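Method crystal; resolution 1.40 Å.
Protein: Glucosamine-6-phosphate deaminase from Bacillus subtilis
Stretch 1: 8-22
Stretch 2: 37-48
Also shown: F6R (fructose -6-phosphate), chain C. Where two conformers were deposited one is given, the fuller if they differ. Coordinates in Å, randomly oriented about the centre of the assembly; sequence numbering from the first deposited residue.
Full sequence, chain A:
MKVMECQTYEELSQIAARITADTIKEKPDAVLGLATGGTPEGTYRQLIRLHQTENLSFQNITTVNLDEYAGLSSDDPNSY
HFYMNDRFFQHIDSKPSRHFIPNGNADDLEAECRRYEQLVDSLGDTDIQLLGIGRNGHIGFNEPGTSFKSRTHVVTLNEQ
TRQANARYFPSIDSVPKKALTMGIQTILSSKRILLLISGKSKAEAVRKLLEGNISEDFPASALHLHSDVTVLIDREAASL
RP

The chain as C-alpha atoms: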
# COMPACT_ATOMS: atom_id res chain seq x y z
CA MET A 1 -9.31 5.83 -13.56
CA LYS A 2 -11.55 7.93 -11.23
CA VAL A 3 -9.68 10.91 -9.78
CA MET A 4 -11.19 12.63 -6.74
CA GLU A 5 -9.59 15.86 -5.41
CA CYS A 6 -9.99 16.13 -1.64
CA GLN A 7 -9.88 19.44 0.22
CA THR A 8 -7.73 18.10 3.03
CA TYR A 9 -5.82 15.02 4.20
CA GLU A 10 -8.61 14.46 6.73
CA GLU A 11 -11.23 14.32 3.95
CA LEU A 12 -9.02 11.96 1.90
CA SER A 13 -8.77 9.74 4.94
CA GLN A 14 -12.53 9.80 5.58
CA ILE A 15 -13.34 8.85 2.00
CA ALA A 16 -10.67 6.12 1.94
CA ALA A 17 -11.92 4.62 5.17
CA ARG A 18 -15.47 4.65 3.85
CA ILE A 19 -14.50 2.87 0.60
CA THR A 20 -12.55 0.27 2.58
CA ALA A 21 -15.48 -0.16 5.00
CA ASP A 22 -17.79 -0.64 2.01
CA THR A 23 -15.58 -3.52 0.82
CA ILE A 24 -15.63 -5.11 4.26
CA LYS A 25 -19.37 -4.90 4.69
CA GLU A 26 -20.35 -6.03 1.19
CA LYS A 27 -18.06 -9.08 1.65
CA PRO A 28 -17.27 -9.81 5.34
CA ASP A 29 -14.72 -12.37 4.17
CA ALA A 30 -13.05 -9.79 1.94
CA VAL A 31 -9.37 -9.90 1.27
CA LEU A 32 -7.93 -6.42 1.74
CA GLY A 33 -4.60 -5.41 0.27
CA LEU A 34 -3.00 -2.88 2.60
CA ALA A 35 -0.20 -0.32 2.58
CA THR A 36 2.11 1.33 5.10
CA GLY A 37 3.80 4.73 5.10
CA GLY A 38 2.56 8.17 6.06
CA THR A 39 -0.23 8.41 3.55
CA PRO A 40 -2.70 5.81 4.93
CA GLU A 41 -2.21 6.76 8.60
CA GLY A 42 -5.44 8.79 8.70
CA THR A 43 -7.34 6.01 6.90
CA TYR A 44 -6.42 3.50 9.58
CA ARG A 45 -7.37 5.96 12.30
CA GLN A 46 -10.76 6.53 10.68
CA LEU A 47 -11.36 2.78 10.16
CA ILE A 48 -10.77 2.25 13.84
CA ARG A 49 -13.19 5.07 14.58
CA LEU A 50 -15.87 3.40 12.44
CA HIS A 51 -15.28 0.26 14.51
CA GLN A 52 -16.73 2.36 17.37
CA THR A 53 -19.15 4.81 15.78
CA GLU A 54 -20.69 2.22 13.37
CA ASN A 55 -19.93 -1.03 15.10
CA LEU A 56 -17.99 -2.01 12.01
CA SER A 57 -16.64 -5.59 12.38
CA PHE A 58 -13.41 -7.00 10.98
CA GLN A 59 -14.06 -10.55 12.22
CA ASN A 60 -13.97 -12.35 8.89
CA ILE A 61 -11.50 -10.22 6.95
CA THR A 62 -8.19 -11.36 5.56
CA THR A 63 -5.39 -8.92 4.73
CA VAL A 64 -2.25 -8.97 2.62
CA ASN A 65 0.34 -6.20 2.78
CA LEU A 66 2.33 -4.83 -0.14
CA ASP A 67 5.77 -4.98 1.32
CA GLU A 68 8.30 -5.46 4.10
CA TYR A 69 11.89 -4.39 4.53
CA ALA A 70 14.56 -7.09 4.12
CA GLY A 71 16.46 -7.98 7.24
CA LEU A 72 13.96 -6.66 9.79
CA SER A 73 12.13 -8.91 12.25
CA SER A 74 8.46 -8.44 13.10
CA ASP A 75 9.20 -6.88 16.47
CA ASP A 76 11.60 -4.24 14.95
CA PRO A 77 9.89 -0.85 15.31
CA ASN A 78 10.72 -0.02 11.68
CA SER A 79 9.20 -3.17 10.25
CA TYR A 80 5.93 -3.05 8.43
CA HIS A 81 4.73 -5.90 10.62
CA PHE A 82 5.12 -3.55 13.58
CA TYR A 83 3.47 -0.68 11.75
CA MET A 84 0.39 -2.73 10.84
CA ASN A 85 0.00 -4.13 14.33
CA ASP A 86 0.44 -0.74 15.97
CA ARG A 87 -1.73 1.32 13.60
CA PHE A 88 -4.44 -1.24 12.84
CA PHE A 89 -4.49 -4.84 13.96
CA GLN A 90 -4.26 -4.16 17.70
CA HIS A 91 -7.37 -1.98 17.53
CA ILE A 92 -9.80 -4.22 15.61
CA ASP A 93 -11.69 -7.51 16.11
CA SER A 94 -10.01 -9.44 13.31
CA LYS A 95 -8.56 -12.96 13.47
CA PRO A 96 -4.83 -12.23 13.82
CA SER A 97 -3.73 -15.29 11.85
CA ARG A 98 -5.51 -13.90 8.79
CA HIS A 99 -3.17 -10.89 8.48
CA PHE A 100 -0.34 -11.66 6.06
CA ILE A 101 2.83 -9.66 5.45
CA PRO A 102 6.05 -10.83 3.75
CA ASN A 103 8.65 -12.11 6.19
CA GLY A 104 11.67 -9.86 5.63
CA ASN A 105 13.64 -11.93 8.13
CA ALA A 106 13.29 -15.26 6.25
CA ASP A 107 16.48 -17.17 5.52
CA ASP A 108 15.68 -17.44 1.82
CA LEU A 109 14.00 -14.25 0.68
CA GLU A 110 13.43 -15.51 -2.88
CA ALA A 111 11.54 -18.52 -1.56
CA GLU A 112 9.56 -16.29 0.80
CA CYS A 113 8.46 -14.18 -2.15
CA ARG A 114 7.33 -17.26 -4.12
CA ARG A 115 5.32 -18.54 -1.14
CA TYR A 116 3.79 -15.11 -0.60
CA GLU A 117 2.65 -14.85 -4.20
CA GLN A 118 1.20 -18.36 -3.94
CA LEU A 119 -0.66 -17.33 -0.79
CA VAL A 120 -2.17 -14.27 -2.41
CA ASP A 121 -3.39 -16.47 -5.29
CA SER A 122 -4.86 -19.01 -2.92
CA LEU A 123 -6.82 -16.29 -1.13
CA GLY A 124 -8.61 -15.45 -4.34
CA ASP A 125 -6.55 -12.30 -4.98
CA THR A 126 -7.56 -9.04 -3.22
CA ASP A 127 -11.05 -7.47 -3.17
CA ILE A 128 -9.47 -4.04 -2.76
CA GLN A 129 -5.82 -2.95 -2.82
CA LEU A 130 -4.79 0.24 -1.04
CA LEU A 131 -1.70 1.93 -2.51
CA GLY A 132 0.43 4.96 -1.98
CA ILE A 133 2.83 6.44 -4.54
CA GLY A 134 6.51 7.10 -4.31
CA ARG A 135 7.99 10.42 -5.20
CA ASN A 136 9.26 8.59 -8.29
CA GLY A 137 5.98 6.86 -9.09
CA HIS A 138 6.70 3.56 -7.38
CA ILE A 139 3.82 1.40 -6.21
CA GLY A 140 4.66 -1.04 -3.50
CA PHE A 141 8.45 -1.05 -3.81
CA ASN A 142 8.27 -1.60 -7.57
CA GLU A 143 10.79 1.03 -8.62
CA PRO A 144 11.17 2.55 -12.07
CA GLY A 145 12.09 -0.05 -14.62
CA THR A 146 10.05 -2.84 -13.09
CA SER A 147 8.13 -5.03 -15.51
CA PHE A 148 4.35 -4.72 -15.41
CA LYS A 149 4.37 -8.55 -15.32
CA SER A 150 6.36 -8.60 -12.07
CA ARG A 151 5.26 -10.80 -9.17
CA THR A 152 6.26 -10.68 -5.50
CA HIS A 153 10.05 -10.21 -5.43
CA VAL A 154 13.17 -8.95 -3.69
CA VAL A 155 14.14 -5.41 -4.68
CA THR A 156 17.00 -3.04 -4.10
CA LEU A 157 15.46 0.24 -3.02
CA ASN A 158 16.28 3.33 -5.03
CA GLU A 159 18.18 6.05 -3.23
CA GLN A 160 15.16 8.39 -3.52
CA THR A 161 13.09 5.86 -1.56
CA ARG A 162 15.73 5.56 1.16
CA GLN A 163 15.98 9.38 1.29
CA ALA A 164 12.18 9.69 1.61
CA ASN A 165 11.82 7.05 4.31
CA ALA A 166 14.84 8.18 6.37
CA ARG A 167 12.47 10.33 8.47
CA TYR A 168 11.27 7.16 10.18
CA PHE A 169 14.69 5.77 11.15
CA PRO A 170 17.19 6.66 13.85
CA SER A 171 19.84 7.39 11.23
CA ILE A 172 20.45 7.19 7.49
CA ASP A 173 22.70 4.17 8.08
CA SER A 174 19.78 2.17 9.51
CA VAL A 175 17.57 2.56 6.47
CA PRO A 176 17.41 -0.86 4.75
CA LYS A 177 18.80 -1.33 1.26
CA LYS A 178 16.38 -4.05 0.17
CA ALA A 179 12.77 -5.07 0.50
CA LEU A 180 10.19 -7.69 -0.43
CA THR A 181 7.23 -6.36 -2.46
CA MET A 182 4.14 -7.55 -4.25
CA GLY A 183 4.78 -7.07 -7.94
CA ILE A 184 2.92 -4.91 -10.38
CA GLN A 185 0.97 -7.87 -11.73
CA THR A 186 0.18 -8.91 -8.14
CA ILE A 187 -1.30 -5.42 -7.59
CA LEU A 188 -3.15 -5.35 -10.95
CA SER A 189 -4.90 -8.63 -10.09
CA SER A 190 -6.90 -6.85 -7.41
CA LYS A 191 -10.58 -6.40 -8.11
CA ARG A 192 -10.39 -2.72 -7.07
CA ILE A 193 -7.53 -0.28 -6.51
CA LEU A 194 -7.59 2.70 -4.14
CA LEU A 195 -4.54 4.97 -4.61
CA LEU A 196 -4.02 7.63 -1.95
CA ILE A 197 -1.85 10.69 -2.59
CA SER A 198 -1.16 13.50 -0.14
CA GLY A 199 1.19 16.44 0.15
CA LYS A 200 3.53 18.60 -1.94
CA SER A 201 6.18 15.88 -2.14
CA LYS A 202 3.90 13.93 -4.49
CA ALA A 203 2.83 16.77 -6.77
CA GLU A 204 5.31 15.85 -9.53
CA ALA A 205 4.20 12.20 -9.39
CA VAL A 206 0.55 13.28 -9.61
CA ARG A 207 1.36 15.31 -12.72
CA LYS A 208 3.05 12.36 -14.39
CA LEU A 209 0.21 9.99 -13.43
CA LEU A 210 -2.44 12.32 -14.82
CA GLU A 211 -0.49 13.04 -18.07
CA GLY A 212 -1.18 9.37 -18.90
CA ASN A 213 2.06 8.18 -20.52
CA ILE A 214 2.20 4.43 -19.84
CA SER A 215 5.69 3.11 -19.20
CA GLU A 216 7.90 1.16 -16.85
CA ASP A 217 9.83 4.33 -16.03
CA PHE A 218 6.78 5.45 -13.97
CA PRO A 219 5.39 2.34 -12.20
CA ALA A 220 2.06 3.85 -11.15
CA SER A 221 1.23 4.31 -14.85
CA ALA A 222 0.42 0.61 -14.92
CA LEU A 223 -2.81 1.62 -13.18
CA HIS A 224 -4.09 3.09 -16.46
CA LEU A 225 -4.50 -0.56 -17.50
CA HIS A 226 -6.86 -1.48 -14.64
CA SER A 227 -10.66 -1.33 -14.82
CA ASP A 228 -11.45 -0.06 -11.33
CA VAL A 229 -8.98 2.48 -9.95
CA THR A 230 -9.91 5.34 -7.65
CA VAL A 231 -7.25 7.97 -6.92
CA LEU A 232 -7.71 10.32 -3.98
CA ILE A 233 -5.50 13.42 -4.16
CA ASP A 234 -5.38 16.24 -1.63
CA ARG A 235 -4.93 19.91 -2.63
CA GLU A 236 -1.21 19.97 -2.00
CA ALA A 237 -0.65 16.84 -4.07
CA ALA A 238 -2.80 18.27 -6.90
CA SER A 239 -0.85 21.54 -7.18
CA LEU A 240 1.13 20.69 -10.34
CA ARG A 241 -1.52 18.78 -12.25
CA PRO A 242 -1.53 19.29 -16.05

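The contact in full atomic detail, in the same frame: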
# COMPACT_ATOMS: atom_id res chain seq x y z
N THR A 8 -8.68 18.27 1.97
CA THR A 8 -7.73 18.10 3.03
C THR A 8 -7.34 16.62 3.13
O THR A 8 -8.07 15.75 2.65
CB THR A 8 -8.32 18.48 4.41
OG1 THR A 8 -9.42 17.59 4.68
CG2 THR A 8 -8.83 19.90 4.43
N TYR A 9 -6.24 16.37 3.83
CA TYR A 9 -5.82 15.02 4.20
C TYR A 9 -6.92 14.31 5.02
O TYR A 9 -7.14 13.11 4.89
CB TYR A 9 -4.52 15.08 5.00
CG TYR A 9 -3.99 13.74 5.42
CD1 TYR A 9 -3.44 12.89 4.50
CD2 TYR A 9 -4.08 13.31 6.72
CE1 TYR A 9 -2.96 11.64 4.88
CE2 TYR A 9 -3.64 12.08 7.12
CZ TYR A 9 -3.04 11.25 6.20
OH TYR A 9 -2.57 10.01 6.58
N GLU A 10 -7.60 15.05 5.88
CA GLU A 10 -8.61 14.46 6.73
C GLU A 10 -9.80 13.98 5.88
O GLU A 10 -10.36 12.91 6.11
CB GLU A 10 -9.07 15.49 7.77
CG GLU A 10 -8.09 15.81 8.85
CD GLU A 10 -6.96 16.71 8.46
OE1 GLU A 10 -6.97 17.32 7.36
OE2 GLU A 10 -6.05 16.85 9.31
N GLU A 11 -10.15 14.74 4.86
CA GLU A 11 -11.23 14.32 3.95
C GLU A 11 -10.79 13.11 3.11
O GLU A 11 -11.56 12.16 2.93
CB GLU A 11 -11.70 15.45 3.02
CG GLU A 11 -12.90 15.02 2.22
CD GLU A 11 -13.37 15.97 1.15
OE1 GLU A 11 -14.60 15.88 0.84
OE2 GLU A 11 -12.56 16.74 0.60
N LEU A 12 -9.56 13.11 2.62
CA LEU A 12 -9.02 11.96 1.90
C LEU A 12 -9.12 10.71 2.75
O LEU A 12 -9.55 9.65 2.31
CB LEU A 12 -7.58 12.25 1.48
CG LEU A 12 -6.75 11.11 0.88
CD1 LEU A 12 -5.68 11.70 -0.06
CD2 LEU A 12 -6.11 10.19 1.89
N SER A 13 -8.75 10.85 4.02
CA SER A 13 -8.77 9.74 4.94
C SER A 13 -10.18 9.25 5.25
O SER A 13 -10.40 8.03 5.37
CB SER A 13 -8.07 10.16 6.23
OG SER A 13 -6.68 10.46 6.00
N GLN A 14 -11.13 10.18 5.38
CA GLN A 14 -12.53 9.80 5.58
C GLN A 14 -13.05 8.99 4.41
O GLN A 14 -13.72 7.95 4.59
CB GLN A 14 -13.38 11.07 5.79
CG GLN A 14 -14.90 10.81 5.91
CD GLN A 14 -15.81 11.99 5.49
OE1 GLN A 14 -16.91 12.17 6.05
NE2 GLN A 14 -15.39 12.75 4.49
N ILE A 15 -12.84 9.49 3.21
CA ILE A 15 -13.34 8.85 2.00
C ILE A 15 -12.68 7.48 1.82
O ILE A 15 -13.35 6.50 1.52
CB ILE A 15 -13.10 9.75 0.76
CG1 ILE A 15 -13.92 11.02 0.91
CG2 ILE A 15 -13.47 8.99 -0.51
CD1 ILE A 15 -13.66 12.09 -0.12
N ALA A 16 -11.38 7.39 2.07
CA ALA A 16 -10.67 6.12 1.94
C ALA A 16 -11.19 5.10 2.93
O ALA A 16 -11.35 3.92 2.61
CB ALA A 16 -9.16 6.36 2.12
N ALA A 17 -11.40 5.53 4.17
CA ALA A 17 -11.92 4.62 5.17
C ALA A 17 -13.31 4.13 4.80
O ALA A 17 -13.63 2.96 4.97
CB ALA A 17 -11.89 5.27 6.52
N ARG A 18 -14.11 5.03 4.25
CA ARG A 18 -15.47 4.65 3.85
C ARG A 18 -15.46 3.61 2.72
O ARG A 18 -16.21 2.61 2.76
CB ARG A 18 -16.26 5.91 3.47
CG ARG A 18 -17.68 5.64 2.97
CD ARG A 18 -18.54 4.94 3.99
NE ARG A 18 -18.68 5.77 5.17
CZ ARG A 18 -19.11 5.36 6.35
NH1 ARG A 18 -19.40 4.09 6.54
NH2 ARG A 18 -19.20 6.23 7.35
N ILE A 19 -14.61 3.82 1.72
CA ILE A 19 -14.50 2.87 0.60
C ILE A 19 -14.02 1.51 1.10
O ILE A 19 -14.55 0.45 0.69
CB ILE A 19 -13.56 3.38 -0.49
CG1 ILE A 19 -14.18 4.61 -1.21
CG2 ILE A 19 -13.20 2.28 -1.47
CD1 ILE A 19 -13.22 5.42 -2.05
N THR A 20 -13.05 1.52 2.02
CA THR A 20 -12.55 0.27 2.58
C THR A 20 -13.66 -0.42 3.40
O THR A 20 -13.86 -1.62 3.33
CB THR A 20 -11.29 0.53 3.42
OG1 THR A 20 -10.34 1.23 2.62
CG2 THR A 20 -10.65 -0.76 3.89
N ALA A 21 -14.35 0.36 4.24
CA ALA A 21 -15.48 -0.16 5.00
C ALA A 21 -16.55 -0.77 4.10
O ALA A 21 -17.12 -1.81 4.40
CB ALA A 21 -16.08 0.90 5.85
N ASP A 22 -16.82 -0.12 2.99
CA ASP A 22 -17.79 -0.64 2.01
C ASP A 22 -17.37 -2.04 1.55
O ASP A 22 -18.19 -2.95 1.42
CB ASP A 22 -17.88 0.28 0.78
CG ASP A 22 -18.67 1.54 1.01
OD1 ASP A 22 -19.47 1.62 1.99
OD2 ASP A 22 -18.56 2.46 0.18
N GLY A 37 3.38 3.37 5.41
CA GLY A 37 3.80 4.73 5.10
C GLY A 37 2.95 5.82 5.75
O GLY A 37 2.02 5.57 6.50
N GLY A 38 3.30 7.06 5.48
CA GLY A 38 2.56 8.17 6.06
C GLY A 38 1.18 8.32 5.47
O GLY A 38 0.23 8.72 6.16
N THR A 39 1.01 8.04 4.18
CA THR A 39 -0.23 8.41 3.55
C THR A 39 -1.49 7.76 4.15
O THR A 39 -2.47 8.45 4.34
CB THR A 39 -0.16 8.15 2.02
OG1 THR A 39 0.99 8.74 1.42
CG2 THR A 39 -1.37 8.79 1.35
N PRO A 40 -1.48 6.43 4.42
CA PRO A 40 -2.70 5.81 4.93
C PRO A 40 -2.92 5.93 6.44
O PRO A 40 -3.87 5.35 6.97
CB PRO A 40 -2.54 4.35 4.52
CG PRO A 40 -1.08 4.12 4.61
CD PRO A 40 -0.44 5.42 4.13
N GLU A 41 -2.06 6.67 7.15
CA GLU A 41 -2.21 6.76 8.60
C GLU A 41 -3.60 7.23 9.01
O GLU A 41 -4.23 6.65 9.89
CB GLU A 41 -1.16 7.69 9.18
CG GLU A 41 0.18 6.96 9.16
CD GLU A 41 1.30 7.66 9.87
OE1 GLU A 41 1.07 8.71 10.48
OE2 GLU A 41 2.44 7.14 9.80
N GLY A 42 -4.10 8.29 8.37
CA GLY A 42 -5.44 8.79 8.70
C GLY A 42 -6.53 7.81 8.37
O GLY A 42 -7.55 7.76 9.06
N THR A 43 -6.36 7.03 7.29
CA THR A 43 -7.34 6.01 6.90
C THR A 43 -7.47 4.96 7.98
O THR A 43 -8.56 4.57 8.35
CB THR A 43 -6.94 5.38 5.53
OG1 THR A 43 -6.98 6.41 4.53
CG2 THR A 43 -7.89 4.30 5.10
N TYR A 44 -6.35 4.47 8.49
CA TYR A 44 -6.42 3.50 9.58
C TYR A 44 -7.06 4.09 10.82
O TYR A 44 -7.92 3.43 11.42
CB TYR A 44 -5.04 2.94 9.90
CG TYR A 44 -4.44 2.09 8.79
CD1 TYR A 44 -5.15 1.04 8.25
CD2 TYR A 44 -3.19 2.38 8.22
CE1 TYR A 44 -4.65 0.27 7.24
CE2 TYR A 44 -2.67 1.61 7.17
CZ TYR A 44 -3.40 0.56 6.69
OH TYR A 44 -2.92 -0.20 5.65
N ARG A 45 -6.75 5.33 11.15
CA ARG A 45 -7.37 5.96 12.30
C ARG A 45 -8.90 6.04 12.10
O ARG A 45 -9.68 5.75 13.04
CB ARG A 45 -6.81 7.35 12.53
CG ARG A 45 -5.47 7.42 13.23
CD ARG A 45 -5.14 8.81 13.67
NE ARG A 45 -4.92 9.73 12.55
CZ ARG A 45 -3.76 9.96 11.96
NH1 ARG A 45 -2.68 9.33 12.35
NH2 ARG A 45 -3.69 10.84 10.98
N GLN A 46 -9.34 6.44 10.90
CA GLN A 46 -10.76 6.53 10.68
C GLN A 46 -11.46 5.19 10.62
O GLN A 46 -12.59 5.09 11.05
CB GLN A 46 -11.12 7.44 9.50
CG GLN A 46 -10.58 8.82 9.63
CD GLN A 46 -11.08 9.47 10.93
OE1 GLN A 46 -12.30 9.58 11.13
NE2 GLN A 46 -10.17 9.77 11.86
N LEU A 47 -10.81 4.16 10.07
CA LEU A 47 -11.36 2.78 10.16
C LEU A 47 -11.60 2.30 11.56
O LEU A 47 -12.64 1.71 11.85
CB LEU A 47 -10.44 1.75 9.47
CG LEU A 47 -10.63 1.76 7.99
CD1 LEU A 47 -9.51 1.02 7.32
CD2 LEU A 47 -12.02 1.15 7.56
N ILE A 48 -10.64 2.58 12.44
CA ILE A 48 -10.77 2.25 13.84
C ILE A 48 -11.92 3.05 14.46
O ILE A 48 -12.68 2.51 15.25
CB ILE A 48 -9.45 2.47 14.59
CG1 ILE A 48 -8.41 1.48 14.08
CG2 ILE A 48 -9.64 2.30 16.10
CD1 ILE A 48 -7.01 1.90 14.48
C1 F6R C . 3.35 1.25 1.10
C2 F6R C . 4.25 1.22 -0.13
C3 F6R C . 4.98 2.42 -0.72
C4 F6R C . 4.46 3.78 -0.22
C5 F6R C . 5.17 4.97 -0.84
C6 F6R C . 4.66 6.29 -0.27
O1 F6R C . 3.14 -0.07 1.65
O2 F6R C . 4.34 0.15 -0.70
O3 F6R C . 4.78 2.42 -2.12
O4 F6R C . 3.07 3.86 -0.52
O5 F6R C . 6.58 4.89 -0.68
O6 F6R C . 5.01 6.36 1.12
P F6R C . 4.39 7.51 2.03
O1P F6R C . 2.92 7.21 2.17
O2P F6R C . 4.60 8.80 1.27
O3P F6R C . 5.10 7.46 3.34
O HOH W 1 -5.04 8.37 5.07

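Two helices of one chain, 9-22 and 41-48, cross with an angle of 56° between their N-to-C directions, and their axes come within 7.9 Å of each other. So close an approach calls for small residues at the crossing, and these are present: the CA atoms of Ser13 and Thr43 lie 4.4 Å apart, with Gly42 beside Thr43 and Ala16 and Ala17 a turn beyond Ser13. Thr8 caps the first helix, its OG1 accepting from Glu11 N at 2.9 Å; a type I turn from Gly38 to Glu41 leads into the second.

At Gly42 there is no room for a CB. One built on it would point toward the first helix and fall 2.2 Å from Ser13 OG and 3.0 Å from Tyr9 CE2, clashing with both. Without one, Ser13 OG rests 3.4 Å from Gly42 CA. The serine hydroxyl also donates to its own helix, from Ser13 OG to Tyr9 O at 2.9 Å.

Tyr9 serves the turn. Its CA-to-CB bond runs sideways, but the t rotamer brings the end of the side chain nearer, so that the hydroxyl meets backbone groups where the second helix begins. Tyr9 OH donates to Thr39 O at 2.7 Å and accepts from Gly42 N at 2.9 Å, the latter with a nearly straight N-H...O angle of 166°. One hydroxyl thus satisfies a carbonyl and an amide that the helix's own hydrogen bonds leave free.

A single water extends this polar patch. It donates to Ser13 OG at 2.8 Å and to Thr39 O at 2.7 Å, and is hydrogen-bonded to Thr43 OG1 at 2.8 Å, linking the two helices where their side chains do not bond directly.

Around and beyond Thr43 the contact is mostly van der Waals packing. Thr43 CG2 approaches Ala17 N at 3.8 Å, while Thr43 OG1 lies 3.3 Å from Ala16 CB. Leu47 starts sideways, yet its end reaches across: Leu47 CD2 comes to 3.5 Å from Ala17 O, and the apolar contacts are Leu47 CG to Ala17 CB at 4.0 Å and Leu47 CD1 to Thr20 CG2 at 4.0 Å. Gln46 adds its aliphatic part, with CB 3.8 Å from Ala17 CB.

The same turn holds fructose-6-phosphate. Gly38 N donates to F6R O3P at 2.8 Å, and Thr39 gives F6R O1P two hydrogen bonds, from N at 2.9 Å and OG1 at 2.6 Å. Thr39 thus bonds Tyr9 OH through its carbonyl and the phosphate through its N and OG1.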